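Lysozyme (Meretrix lusoria, PDB 4PJ2) hydrolyses the beta-1,4 linkages of bacterial peptidoglycan and of chitodextrins, and so lyses the Gram-positive bacterium Micrococcus luteus. Local coordinates at residues 31-36 / 54-59; 36-41 / 63-68; 42-47 / 70-75; 88-93 / 107-112. One frame throughout, in Å; residues are numbered along the deposited sequence. Where two conformers were deposited one is given.

In the fold
From the N terminus, the chain passes helix 8-19 and enters the small antiparallel sheet. Its middle strand, 32-35, meets helix 55-59 in contact 1. The next turn and strand 40-41 reach the start of helix 62-76 in contact 2, and helix 42-47 meets a later part of the same helix in contact 3. These three loops cross one another; contacts 1 and 2 share G36 and are joined by the C58-C64 disulfide. Contact 4, between helices 86-95 and 106-112, closes a separate loop after the others, on the far side of the chain's centre from contacts 1, 2 and 3. H93 ties it back, bonding to F38 of contact 2 and Y44 of contact 3.

Contact 1 (31-36 / 54-59); sequences GSLSCG and SWKSCA
L33 and C35, alternate residues of one strand, meet the indole of W55 from different directions. The backbone oxygen of L33 lies at the rim of the indole, near its plane, with O 3.3 Å from W55 CZ2, and L33 CB follows at 3.6 Å from CH2. The sulfur of C35 approaches obliquely: SG is 4.4 Å from the centroid of the six-membered ring of W55 and 44° off the ring normal, a sulfur-aromatic contact. K56 CG lies over one face of the indole, offset toward the rim. W55 CG is roughly anti to the backbone N (chi1 155°), and the far end of the indole comes nearer the strand than its CB direction suggests. The extended chain of K56 then crosses L33 at about a right angle, L33 CD1 touching NZ at 3.6 Å. Helix 55-59 thus lies against the middle strand of the three-stranded antiparallel sheet of this type-I lysozyme, where C26-C35 pins that strand to its neighbour and W55 NE1 bonds to I40 O on the other. Further along, the methyl of A59 abuts C35, CB to CB 3.5 Å, and G36 CA makes a CA-H...O contact with A59 O at 3.4 Å. One water donates to both C35 O and A59 O, each 2.9 Å away, bridging the strand end to the helix.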
loop_
_atom_site.group_PDB
_atom_site.type_symbol
_atom_site.label_atom_id
_atom_site.label_comp_id
_atom_site.label_asym_id
_atom_site.label_seq_id
_atom_site.Cartn_x
_atom_site.Cartn_y
_atom_site.Cartn_z
ATOM N N GLY D 31 -2.147 0.284 13.051
ATOM C CA GLY D 31 -1.200 1.340 13.345
ATOM C C GLY D 31 -1.212 2.453 12.313
ATOM O O GLY D 31 -0.410 3.389 12.395
ATOM N N SER D 32 -2.125 2.346 11.348
ATOM C CA SER D 32 -2.238 3.304 10.258
ATOM C C SER D 32 -3.572 4.034 10.352
ATOM O O SER D 32 -4.614 3.410 10.564
ATOM C CB SER D 32 -2.133 2.572 8.918
ATOM O OG SER D 32 -2.026 3.485 7.848
ATOM N N LEU D 33 -3.538 5.352 10.205
ATOM C CA LEU D 33 -4.749 6.153 10.277
ATOM C C LEU D 33 -5.374 6.388 8.905
ATOM O O LEU D 33 -4.676 6.662 7.934
ATOM C CB LEU D 33 -4.448 7.519 10.899
ATOM C CG LEU D 33 -4.298 7.622 12.413
ATOM C CD1 LEU D 33 -3.882 9.032 12.798
ATOM C CD2 LEU D 33 -5.597 7.252 13.097
ATOM N N SER D 34 -6.697 6.268 8.848
ATOM C CA SER D 34 -7.465 6.645 7.673
ATOM C C SER D 34 -8.516 7.633 8.147
ATOM O O SER D 34 -9.162 7.406 9.179
ATOM C CB SER D 34 -8.118 5.415 7.058
ATOM O OG SER D 34 -8.731 5.721 5.826
ATOM N N CYS D 35 -8.693 8.721 7.407
ATOM C CA CYS D 35 -9.466 9.846 7.903
ATOM C C CYS D 35 -10.623 10.286 7.013
ATOM O O CYS D 35 -10.516 10.320 5.785
ATOM C CB CYS D 35 -8.532 11.045 8.125
ATOM S SG CYS D 35 -7.104 10.723 9.197
ATOM N N GLY D 36 -11.732 10.648 7.650
ATOM C CA GLY D 36 -12.720 11.500 7.013
ATOM C C GLY D 36 -13.702 10.857 6.066
ATOM O O GLY D 36 -13.841 9.631 6.004
ATOM N N SER D 54 -2.974 20.278 5.451
ATOM C CA SER D 54 -2.422 19.025 5.951
ATOM C C SER D 54 -3.363 17.873 5.613
ATOM O O SER D 54 -4.518 18.087 5.244
ATOM C CB SER D 54 -2.216 19.101 7.463
ATOM O OG SER D 54 -3.461 19.216 8.129
ATOM N N TRP D 55 -2.855 16.653 5.750
ATOM C CA TRP D 55 -3.619 15.452 5.454
ATOM C C TRP D 55 -4.927 15.387 6.262
ATOM O O TRP D 55 -6.015 15.261 5.698
ATOM C CB TRP D 55 -2.719 14.249 5.718
ATOM C CG TRP D 55 -3.392 12.976 6.032
ATOM C CD1 TRP D 55 -4.498 12.440 5.435
ATOM C CD2 TRP D 55 -2.987 12.054 7.033
ATOM N NE1 TRP D 55 -4.803 11.231 6.015
ATOM C CE2 TRP D 55 -3.887 10.974 7.001
ATOM C CE3 TRP D 55 -1.940 12.034 7.956
ATOM C CZ2 TRP D 55 -3.772 9.885 7.859
ATOM C CZ3 TRP D 55 -1.832 10.959 8.807
ATOM C CH2 TRP D 55 -2.741 9.897 8.753
ATOM N N LYS D 56 -4.832 15.485 7.583
ATOM C CA LYS D 56 -6.011 15.297 8.429
ATOM C C LYS D 56 -7.035 16.418 8.269
ATOM O O LYS D 56 -8.244 16.175 8.310
ATOM C CB LYS D 56 -5.597 15.136 9.887
ATOM C CG LYS D 56 -4.783 13.879 10.114
ATOM C CD LYS D 56 -4.304 13.762 11.545
ATOM C CE LYS D 56 -3.506 12.486 11.754
ATOM N NZ LYS D 56 -2.863 12.440 13.089
ATOM N N SER D 57 -6.560 17.642 8.083
ATOM C CA SER D 57 -7.471 18.752 7.862
ATOM C C SER D 57 -8.167 18.630 6.507
ATOM O O SER D 57 -9.356 18.907 6.394
ATOM C CB SER D 57 -6.752 20.096 7.991
ATOM O OG SER D 57 -5.701 20.226 7.060
ATOM N N CYS D 58 -7.439 18.195 5.486
ATOM C CA CYS D 58 -8.029 18.021 4.169
ATOM C C CYS D 58 -9.083 16.922 4.211
ATOM O O CYS D 58 -10.182 17.073 3.666
ATOM C CB CYS D 58 -6.940 17.669 3.156
ATOM S SG CYS D 58 -7.528 17.564 1.479
ATOM N N ALA D 59 -8.741 15.818 4.875
ATOM C CA ALA D 59 -9.616 14.654 4.925
ATOM C C ALA D 59 -10.952 14.970 5.613
ATOM O O ALA D 59 -11.970 14.343 5.316
ATOM C CB ALA D 59 -8.913 13.502 5.624
HETATM O O HOH W 1 -11.732 11.925 3.643
#

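Contact 2 (36-41 / 63-68); sequences GYFQIK and YCASLC
F38 and I40 make the apolar part of the contact, both pointing at helix 62-76. The F38 ring meets the helix obliquely, CD1 3.8 Å from A65 CB and CE1 3.8 Å from S66 CB. I40 reaches with its far methyl: CD1 sits 3.6 Å from A65 O and 4.0 Å from C68 SG, so one carbon touches both a backbone oxygen and the sulfur of the C48-C68 disulfide. In I40, chi1 -73° sets CG1 anti to the carbonyl carbon, and chi2 168° extends CD1 from it. The turn's own bonds centre on G36 O. G36 to Q39 is a type I turn followed by a G1 beta bulge, with Q39 and I40 both opposite C35. G36 O accepts twice, from Q39 N at 3.1 Å and from Q39 NE2 at 3.0 Å; the second bond is nearly straight (172°) and lies on a carbonyl lone pair. On the helix, S66 OG has S62 O as a partner. The turn is therefore shaped by its own hydrogen bonds, while the helix meets it mainly through CB atoms and the C68 sulfur, with the A65 carbonyl oxygen against I40 CD1. This packing probably helps to position F38, whose O accepts from H93 NE2 of the substrate-binding site.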
loop_
_atom_site.group_PDB
_atom_site.type_symbol
_atom_site.label_atom_id
_atom_site.label_comp_id
_atom_site.label_asym_id
_atom_site.label_seq_id
_atom_site.Cartn_x
_atom_site.Cartn_y
_atom_site.Cartn_z
ATOM N N GLY D 36 -11.732 10.648 7.650
ATOM C CA GLY D 36 -12.720 11.500 7.013
ATOM C C GLY D 36 -13.702 10.857 6.066
ATOM O O GLY D 36 -13.841 9.631 6.004
ATOM N N TYR D 37 -14.377 11.730 5.320
ATOM C CA TYR D 37 -15.443 11.360 4.390
ATOM C C TYR D 37 -15.077 10.226 3.449
ATOM O O TYR D 37 -15.907 9.365 3.153
ATOM C CB TYR D 37 -15.811 12.564 3.519
ATOM C CG TYR D 37 -16.503 13.698 4.248
ATOM C CD1 TYR D 37 -15.774 14.743 4.803
ATOM C CD2 TYR D 37 -17.886 13.737 4.349
ATOM C CE1 TYR D 37 -16.411 15.788 5.460
ATOM C CE2 TYR D 37 -18.523 14.776 4.999
ATOM C CZ TYR D 37 -17.779 15.794 5.549
ATOM O OH TYR D 37 -18.412 16.829 6.190
ATOM N N PHE D 38 -13.843 10.254 2.929
ATOM C CA PHE D 38 -13.397 9.297 1.914
ATOM C C PHE D 38 -12.380 8.303 2.466
ATOM O O PHE D 38 -11.841 7.494 1.718
ATOM C CB PHE D 38 -12.835 10.030 0.684
ATOM C CG PHE D 38 -13.889 10.736 -0.115
ATOM C CD1 PHE D 38 -14.247 12.044 0.178
ATOM C CD2 PHE D 38 -14.565 10.068 -1.125
ATOM C CE1 PHE D 38 -15.234 12.687 -0.563
ATOM C CE2 PHE D 38 -15.551 10.700 -1.859
ATOM C CZ PHE D 38 -15.893 12.007 -1.571
ATOM N N GLN D 39 -12.119 8.351 3.774
ATOM C CA GLN D 39 -11.180 7.427 4.426
ATOM C C GLN D 39 -9.820 7.427 3.702
ATOM O O GLN D 39 -9.328 6.397 3.232
ATOM C CB GLN D 39 -11.788 6.031 4.491
ATOM C CG GLN D 39 -12.940 5.945 5.486
ATOM C CD GLN D 39 -12.454 6.095 6.911
ATOM O OE1 GLN D 39 -11.875 5.166 7.476
ATOM N NE2 GLN D 39 -12.644 7.274 7.485
ATOM N N ILE D 40 -9.229 8.612 3.669
ATOM C CA ILE D 40 -7.955 8.868 2.998
ATOM C C ILE D 40 -6.813 8.692 3.987
ATOM O O ILE D 40 -6.878 9.195 5.115
ATOM C CB ILE D 40 -7.951 10.317 2.438
ATOM C CG1 ILE D 40 -8.872 10.396 1.223
ATOM C CG2 ILE D 40 -6.538 10.776 2.068
ATOM C CD1 ILE D 40 -9.164 11.815 0.765
ATOM N N LYS D 41 -5.778 7.967 3.568
ATOM C CA LYS D 41 -4.577 7.814 4.376
ATOM C C LYS D 41 -3.502 8.789 3.912
ATOM O O LYS D 41 -3.623 9.423 2.864
ATOM C CB LYS D 41 -4.067 6.373 4.310
ATOM C CG LYS D 41 -5.065 5.385 4.880
ATOM C CD LYS D 41 -4.562 3.959 4.906
ATOM C CE LYS D 41 -4.345 3.460 3.485
ATOM N NZ LYS D 41 -4.143 1.999 3.408
ATOM N N TYR D 63 -15.006 19.084 0.536
ATOM C CA TYR D 63 -14.403 19.656 -0.657
ATOM C C TYR D 63 -12.948 19.239 -0.833
ATOM O O TYR D 63 -12.572 18.715 -1.881
ATOM C CB TYR D 63 -14.490 21.185 -0.646
ATOM C CG TYR D 63 -13.789 21.776 -1.841
ATOM C CD1 TYR D 63 -14.392 21.775 -3.089
ATOM C CD2 TYR D 63 -12.499 22.285 -1.733
ATOM C CE1 TYR D 63 -13.747 22.291 -4.193
ATOM C CE2 TYR D 63 -11.842 22.801 -2.834
ATOM C CZ TYR D 63 -12.472 22.802 -4.061
ATOM O OH TYR D 63 -11.827 23.319 -5.161
ATOM N N CYS D 64 -12.116 19.486 0.170
ATOM C CA CYS D 64 -10.704 19.159 0.030
ATOM C C CYS D 64 -10.504 17.668 -0.180
ATOM O O CYS D 64 -9.694 17.261 -1.019
ATOM C CB CYS D 64 -9.903 19.615 1.241
ATOM S SG CYS D 64 -8.138 19.478 0.991
ATOM N N ALA D 65 -11.225 16.848 0.582
ATOM C CA ALA D 65 -11.084 15.395 0.465
ATOM C C ALA D 65 -11.472 14.929 -0.934
ATOM O O ALA D 65 -10.773 14.120 -1.540
ATOM C CB ALA D 65 -11.911 14.672 1.525
ATOM N N SER D 66 -12.576 15.445 -1.458
ATOM C CA SER D 66 -12.992 15.050 -2.803
ATOM C C SER D 66 -12.053 15.600 -3.883
ATOM O O SER D 66 -11.851 14.950 -4.901
ATOM C CB SER D 66 -14.455 15.429 -3.090
ATOM O OG SER D 66 -14.683 16.834 -3.078
ATOM N N LEU D 67 -11.459 16.770 -3.646
ATOM C CA LEU D 67 -10.433 17.289 -4.550
ATOM C C LEU D 67 -9.262 16.320 -4.575
ATOM O O LEU D 67 -8.685 16.044 -5.624
ATOM C CB LEU D 67 -9.939 18.669 -4.104
ATOM C CG LEU D 67 -8.803 19.258 -4.950
ATOM C CD1 LEU D 67 -9.220 19.410 -6.404
ATOM C CD2 LEU D 67 -8.332 20.590 -4.392
ATOM N N CYS D 68 -8.908 15.805 -3.407
ATOM C CA CYS D 68 -7.833 14.839 -3.317
ATOM C C CYS D 68 -8.164 13.602 -4.153
ATOM O O CYS D 68 -7.327 13.136 -4.923
ATOM C CB CYS D 68 -7.601 14.485 -1.847
ATOM S SG CYS D 68 -6.239 13.323 -1.570
#

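Contact 3 (42-47 / 70-75); sequences EAYWID and QNYMKR
Helices 42-47 and 70-75 cross at 71° with their axes 9.5 Å apart, and D47 and Y72 are the closest backbone pair, CA to CA 6.7 Å. Between the helices Y44 and Y72 form a face-to-face stack: the planes are 5° apart and the centroids 3.7 Å. The two side chains cross at a slant, with Y44 CZ over Y72 CG at 3.4 Å and Y44 CG over the CD2-CE2 side. The Y44 hydroxyl passes beyond the partner ring, with OH 3.6 Å from Y72 CB and 3.6 Å from M73 CE; M73 crosses Y44 at about a right angle. That hydroxyl also bonds to H93 ND1 in helix 86-95.

At the end of helix 42-47, R75, extended from CG to NE, donates from NH1 to D47 O, a hydrogen bond of 3.0 Å with an angle of 151°. The donor lies on a lone pair in the carbonyl plane, while the oxygen is tilted somewhat out of the guanidinium plane. D47 CG lies over one face of the guanidinium, and D47 OD1 stays 4.1 Å from R75 NH1, with no N-H pointing at it.

Y44, D47 and Y72 belong to the substrate-binding site. Here D47 OD2 and Y72 OH both bond to S28 of the second protein chain, a putative exported protein. The stack limits how the two rings can turn; R75 grips the D47 backbone and can add at most a weak, longer-range charge effect to a carboxylate bonded elsewhere.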
loop_
_atom_site.group_PDB
_atom_site.type_symbol
_atom_site.label_atom_id
_atom_site.label_comp_id
_atom_site.label_asym_id
_atom_site.label_seq_id
_atom_site.Cartn_x
_atom_site.Cartn_y
_atom_site.Cartn_z
ATOM N N GLU D 42 -2.450 8.916 4.702
ATOM C CA GLU D 42 -1.421 9.909 4.456
ATOM C C GLU D 42 -0.766 9.734 3.081
ATOM O O GLU D 42 -0.533 10.704 2.370
ATOM C CB GLU D 42 -0.364 9.863 5.559
ATOM C CG GLU D 42 0.576 11.055 5.519
ATOM C CD GLU D 42 1.517 11.102 6.700
ATOM O OE1 GLU D 42 1.596 10.100 7.441
ATOM O OE2 GLU D 42 2.176 12.146 6.885
ATOM N N ALA D 43 -0.463 8.493 2.708
ATOM C CA ALA D 43 0.184 8.223 1.428
ATOM C C ALA D 43 -0.670 8.710 0.266
ATOM O O ALA D 43 -0.159 9.190 -0.755
ATOM C CB ALA D 43 0.466 6.746 1.277
ATOM N N TYR D 44 -1.981 8.542 0.412
ATOM C CA TYR D 44 -2.939 8.944 -0.605
ATOM C C TYR D 44 -2.923 10.461 -0.736
ATOM O O TYR D 44 -2.829 10.992 -1.838
ATOM C CB TYR D 44 -4.315 8.418 -0.228
ATOM C CG TYR D 44 -5.421 8.518 -1.261
ATOM C CD1 TYR D 44 -5.993 9.739 -1.580
ATOM C CD2 TYR D 44 -5.969 7.380 -1.823
ATOM C CE1 TYR D 44 -7.038 9.824 -2.484
ATOM C CE2 TYR D 44 -7.023 7.451 -2.727
ATOM C CZ TYR D 44 -7.541 8.677 -3.059
ATOM O OH TYR D 44 -8.606 8.763 -3.921
ATOM N N TRP D 45 -2.965 11.152 0.399
ATOM C CA TRP D 45 -2.946 12.608 0.419
ATOM C C TRP D 45 -1.671 13.176 -0.183
ATOM O O TRP D 45 -1.711 14.154 -0.930
ATOM C CB TRP D 45 -3.129 13.132 1.847
ATOM C CG TRP D 45 -3.167 14.620 1.918
ATOM C CD1 TRP D 45 -4.198 15.429 1.549
ATOM C CD2 TRP D 45 -2.121 15.485 2.371
ATOM N NE1 TRP D 45 -3.864 16.745 1.754
ATOM C CE2 TRP D 45 -2.594 16.807 2.259
ATOM C CE3 TRP D 45 -0.834 15.269 2.872
ATOM C CZ2 TRP D 45 -1.821 17.909 2.624
ATOM C CZ3 TRP D 45 -0.072 16.363 3.233
ATOM C CH2 TRP D 45 -0.568 17.666 3.114
ATOM N N ILE D 46 -0.542 12.552 0.119
ATOM C CA ILE D 46 0.731 12.983 -0.445
ATOM C C ILE D 46 0.677 12.892 -1.974
ATOM O O ILE D 46 1.023 13.839 -2.679
ATOM C CB ILE D 46 1.913 12.143 0.115
ATOM C CG1 ILE D 46 2.152 12.506 1.586
ATOM C CG2 ILE D 46 3.181 12.336 -0.720
ATOM C CD1 ILE D 46 3.099 11.567 2.324
ATOM N N ASP D 47 0.187 11.774 -2.493
ATOM C CA ASP D 47 0.189 11.556 -3.933
ATOM C C ASP D 47 -0.888 12.368 -4.659
ATOM O O ASP D 47 -0.751 12.616 -5.857
ATOM C CB ASP D 47 -0.014 10.084 -4.249
ATOM C CG ASP D 47 1.220 9.248 -4.000
ATOM O OD1 ASP D 47 2.296 9.776 -3.630
ATOM O OD2 ASP D 47 1.108 8.023 -4.210
ATOM N N GLN D 70 -10.233 13.458 -6.721
ATOM C CA GLN D 70 -10.134 13.887 -8.115
ATOM C C GLN D 70 -8.682 13.900 -8.604
ATOM O O GLN D 70 -8.384 13.420 -9.706
ATOM C CB GLN D 70 -10.753 15.275 -8.307
ATOM C CG GLN D 70 -12.260 15.331 -8.129
ATOM C CD GLN D 70 -13.033 14.761 -9.306
ATOM O OE1 GLN D 70 -12.496 14.034 -10.133
ATOM N NE2 GLN D 70 -14.309 15.104 -9.385
ATOM N N ASN D 71 -7.785 14.473 -7.807
ATOM C CA ASN D 71 -6.369 14.539 -8.168
ATOM C C ASN D 71 -5.729 13.159 -8.219
ATOM O O ASN D 71 -4.900 12.906 -9.077
ATOM C CB ASN D 71 -5.561 15.391 -7.192
ATOM C CG ASN D 71 -5.882 16.859 -7.276
ATOM O OD1 ASN D 71 -6.528 17.319 -8.212
ATOM N ND2 ASN D 71 -5.399 17.614 -6.308
ATOM N N TYR D 72 -6.090 12.275 -7.290
ATOM C CA TYR D 72 -5.582 10.913 -7.272
ATOM C C TYR D 72 -5.967 10.162 -8.543
ATOM O O TYR D 72 -5.133 9.491 -9.160
ATOM C CB TYR D 72 -6.122 10.187 -6.053
ATOM C CG TYR D 72 -5.334 8.960 -5.655
ATOM C CD1 TYR D 72 -5.716 7.688 -6.060
ATOM C CD2 TYR D 72 -4.221 9.071 -4.832
ATOM C CE1 TYR D 72 -5.004 6.560 -5.658
ATOM C CE2 TYR D 72 -3.501 7.947 -4.438
ATOM C CZ TYR D 72 -3.890 6.697 -4.853
ATOM O OH TYR D 72 -3.181 5.584 -4.431
ATOM N N MET D 73 -7.228 10.295 -8.958
ATOM C CA MET D 73 -7.680 9.622 -10.155
ATOM C C MET D 73 -7.024 10.226 -11.398
ATOM O O MET D 73 -6.667 9.495 -12.299
ATOM C CB MET D 73 -9.223 9.649 -10.256
ATOM C CG MET D 73 -9.944 8.967 -9.085
ATOM S SD MET D 73 -9.243 7.359 -8.706
ATOM C CE MET D 73 -9.667 7.260 -6.966
ATOM N N LYS D 74 -6.876 11.547 -11.433
ATOM C CA LYS D 74 -6.177 12.210 -12.539
ATOM C C LYS D 74 -4.746 11.695 -12.670
ATOM O O LYS D 74 -4.251 11.482 -13.775
ATOM C CB LYS D 74 -6.178 13.719 -12.319
ATOM C CG LYS D 74 -5.511 14.530 -13.411
ATOM C CD LYS D 74 -5.733 16.025 -13.193
ATOM C CE LYS D 74 -4.861 16.885 -14.105
ATOM N NZ LYS D 74 -5.043 18.343 -13.840
ATOM N N ARG D 75 -4.089 11.486 -11.540
ATOM C CA ARG D 75 -2.721 10.999 -11.544
ATOM C C ARG D 75 -2.617 9.543 -11.992
ATOM O O ARG D 75 -1.733 9.209 -12.802
ATOM C CB ARG D 75 -2.102 11.160 -10.157
ATOM C CG ARG D 75 -0.693 10.607 -10.050
ATOM C CD ARG D 75 -0.039 11.021 -8.757
ATOM N NE ARG D 75 1.365 10.633 -8.766
ATOM C CZ ARG D 75 2.288 11.155 -7.972
ATOM N NH1 ARG D 75 1.937 12.053 -7.060
ATOM N NH2 ARG D 75 3.559 10.778 -8.086
#

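Contact 4 (88-93 / 107-112); sequences GFAREH and GYWNRL
Y108 reaches across to A90 and H93, and its side chain can be traced outward from CB. CG is anti to the backbone N (chi1 178°), and the ring beyond it lies against helix 86-95. Along one side of the ring, CD1 lies 3.9 Å from A90 O and CE1 comes closer, 3.4 Å from that oxygen. A90 CB sits at the ring's edge, in plane, 4.0 Å from CE1. At the tip, Y108 OH stands 4.1 Å from H93 CD2, near the imidazole plane, and bonds to E18 OE2.

A90 is the small residue on which helix 106-112 settles. Its methyl also touches W109 CE3 at 4.0 Å and L112 CD1 at 3.9 Å, so Y108, W109 and L112 converge on one carbon. Beside it R91 crosses W109 at about a right angle, CG 3.9 Å from W109 CB, with the guanidinium and indole planes 21° apart. R91 also bonds through NE to T105 OG1 and through NH2 to K102 O, in the loop before the second helix. The two helices themselves cross at 126°.

H93, a substrate-binding residue, is held through both ring nitrogens by residues outside this contact, and its CD2 edge faces the Y108 hydroxyl. E18 is the predicted proton donor. Contact with the A90 carbonyl and methyl probably helps to place Y108, whose hydroxyl, the group reaching the active site, probably orients the carboxylate of E18 as a second-shell partner.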
loop_
_atom_site.group_PDB
_atom_site.type_symbol
_atom_site.label_atom_id
_atom_site.label_comp_id
_atom_site.label_asym_id
_atom_site.label_seq_id
_atom_site.Cartn_x
_atom_site.Cartn_y
_atom_site.Cartn_z
ATOM N N GLY D 88 -14.002 1.992 -12.283
ATOM C CA GLY D 88 -12.569 2.193 -12.201
ATOM C C GLY D 88 -12.169 3.042 -11.010
ATOM O O GLY D 88 -11.296 2.661 -10.218
ATOM N N PHE D 89 -12.811 4.193 -10.866
ATOM C CA PHE D 89 -12.411 5.147 -9.837
ATOM C C PHE D 89 -12.643 4.597 -8.429
ATOM O O PHE D 89 -11.822 4.795 -7.542
ATOM C CB PHE D 89 -13.140 6.479 -9.993
ATOM C CG PHE D 89 -12.899 7.176 -11.322
ATOM C CD1 PHE D 89 -13.968 7.708 -12.033
ATOM C CD2 PHE D 89 -11.612 7.335 -11.842
ATOM C CE1 PHE D 89 -13.764 8.360 -13.246
ATOM C CE2 PHE D 89 -11.410 7.999 -13.070
ATOM C CZ PHE D 89 -12.487 8.507 -13.756
ATOM N N ALA D 90 -13.797 3.959 -8.208
ATOM C CA ALA D 90 -14.066 3.328 -6.914
ATOM C C ALA D 90 -12.999 2.292 -6.567
ATOM O O ALA D 90 -12.542 2.215 -5.418
ATOM C CB ALA D 90 -15.479 2.695 -6.912
ATOM N N ARG D 91 -12.655 1.453 -7.534
ATOM C CA ARG D 91 -11.664 0.406 -7.294
ATOM C C ARG D 91 -10.242 0.971 -7.064
ATOM O O ARG D 91 -9.494 0.425 -6.273
ATOM C CB ARG D 91 -11.694 -0.657 -8.399
ATOM C CG ARG D 91 -13.012 -1.454 -8.413
ATOM C CD ARG D 91 -13.073 -2.501 -9.513
ATOM N NE ARG D 91 -12.079 -3.556 -9.357
ATOM C CZ ARG D 91 -11.763 -4.441 -10.296
ATOM N NH1 ARG D 91 -12.359 -4.407 -11.488
ATOM N NH2 ARG D 91 -10.825 -5.346 -10.052
ATOM N N GLU D 92 -9.902 2.081 -7.721
ATOM C CA GLU D 92 -8.657 2.796 -7.414
ATOM C C GLU D 92 -8.695 3.361 -6.010
ATOM O O GLU D 92 -7.738 3.305 -5.271
ATOM C CB GLU D 92 -8.446 3.958 -8.395
ATOM C CG GLU D 92 -8.223 3.543 -9.838
ATOM C CD GLU D 92 -6.891 2.915 -10.046
ATOM O OE1 GLU D 92 -5.943 3.678 -10.358
ATOM O OE2 GLU D 92 -6.790 1.687 -9.949
ATOM N N HIS D 93 -9.845 3.908 -5.645
ATOM C CA HIS D 93 -9.944 4.494 -4.336
ATOM C C HIS D 93 -9.741 3.463 -3.228
ATOM O O HIS D 93 -9.051 3.729 -2.261
ATOM C CB HIS D 93 -11.287 5.163 -4.151
ATOM C CG HIS D 93 -11.317 5.972 -2.917
ATOM N ND1 HIS D 93 -10.593 7.133 -2.786
ATOM C CD2 HIS D 93 -11.905 5.757 -1.713
ATOM C CE1 HIS D 93 -10.752 7.618 -1.571
ATOM N NE2 HIS D 93 -11.545 6.800 -0.900
ATOM N N GLY D 107 -15.202 -7.038 -4.664
ATOM C CA GLY D 107 -16.297 -7.047 -3.708
ATOM C C GLY D 107 -16.706 -5.636 -3.341
ATOM O O GLY D 107 -17.898 -5.328 -3.268
ATOM N N TYR D 108 -15.712 -4.763 -3.165
ATOM C CA TYR D 108 -15.973 -3.358 -2.836
ATOM C C TYR D 108 -16.897 -2.728 -3.886
ATOM O O TYR D 108 -17.882 -2.076 -3.542
ATOM C CB TYR D 108 -14.648 -2.581 -2.785
ATOM C CG TYR D 108 -14.768 -1.103 -2.493
ATOM C CD1 TYR D 108 -14.922 -0.180 -3.530
ATOM C CD2 TYR D 108 -14.644 -0.615 -1.211
ATOM C CE1 TYR D 108 -15.001 1.167 -3.278
ATOM C CE2 TYR D 108 -14.714 0.734 -0.945
ATOM C CZ TYR D 108 -14.888 1.630 -2.001
ATOM O OH TYR D 108 -14.929 2.983 -1.775
ATOM N N TRP D 109 -16.567 -2.915 -5.166
ATOM C CA TRP D 109 -17.373 -2.375 -6.260
ATOM C C TRP D 109 -18.765 -3.026 -6.319
ATOM O O TRP D 109 -19.760 -2.339 -6.524
ATOM C CB TRP D 109 -16.640 -2.563 -7.590
ATOM C CG TRP D 109 -17.473 -2.238 -8.793
ATOM C CD1 TRP D 109 -17.756 -3.071 -9.829
ATOM C CD2 TRP D 109 -18.111 -0.985 -9.098
ATOM N NE1 TRP D 109 -18.533 -2.424 -10.762
ATOM C CE2 TRP D 109 -18.770 -1.144 -10.334
ATOM C CE3 TRP D 109 -18.190 0.252 -8.444
ATOM C CZ2 TRP D 109 -19.496 -0.111 -10.935
ATOM C CZ3 TRP D 109 -18.913 1.269 -9.040
ATOM C CH2 TRP D 109 -19.563 1.080 -10.266
ATOM N N ASN D 110 -18.835 -4.349 -6.124
ATOM C CA ASN D 110 -20.106 -5.062 -6.125
ATOM C C ASN D 110 -20.991 -4.528 -5.018
ATOM O O ASN D 110 -22.198 -4.344 -5.213
ATOM C CB ASN D 110 -19.870 -6.562 -5.931
ATOM C CG ASN D 110 -19.369 -7.242 -7.193
ATOM O OD1 ASN D 110 -19.442 -6.677 -8.282
ATOM N ND2 ASN D 110 -18.874 -8.469 -7.054
ATOM N N ARG D 111 -20.411 -4.306 -3.851
ATOM C CA ARG D 111 -21.169 -3.840 -2.705
ATOM C C ARG D 111 -21.544 -2.366 -2.827
ATOM O O ARG D 111 -22.676 -1.991 -2.479
ATOM C CB ARG D 111 -20.430 -4.129 -1.386
ATOM C CG ARG D 111 -20.291 -5.607 -1.040
ATOM C CD ARG D 111 -19.909 -5.808 0.430
ATOM N NE ARG D 111 -18.843 -4.900 0.852
ATOM C CZ ARG D 111 -17.549 -5.103 0.633
ATOM N NH1 ARG D 111 -17.133 -6.193 -0.005
ATOM N NH2 ARG D 111 -16.668 -4.210 1.062
ATOM N N LEU D 112 -20.630 -1.539 -3.332
ATOM C CA LEU D 112 -20.915 -0.115 -3.444
ATOM C C LEU D 112 -22.185 0.115 -4.273
ATOM O O LEU D 112 -22.985 0.993 -3.971
ATOM C CB LEU D 112 -19.714 0.623 -4.055
ATOM C CG LEU D 112 -19.910 2.084 -4.490
ATOM C CD1 LEU D 112 -18.553 2.794 -4.478
ATOM C CD2 LEU D 112 -20.507 2.230 -5.891
#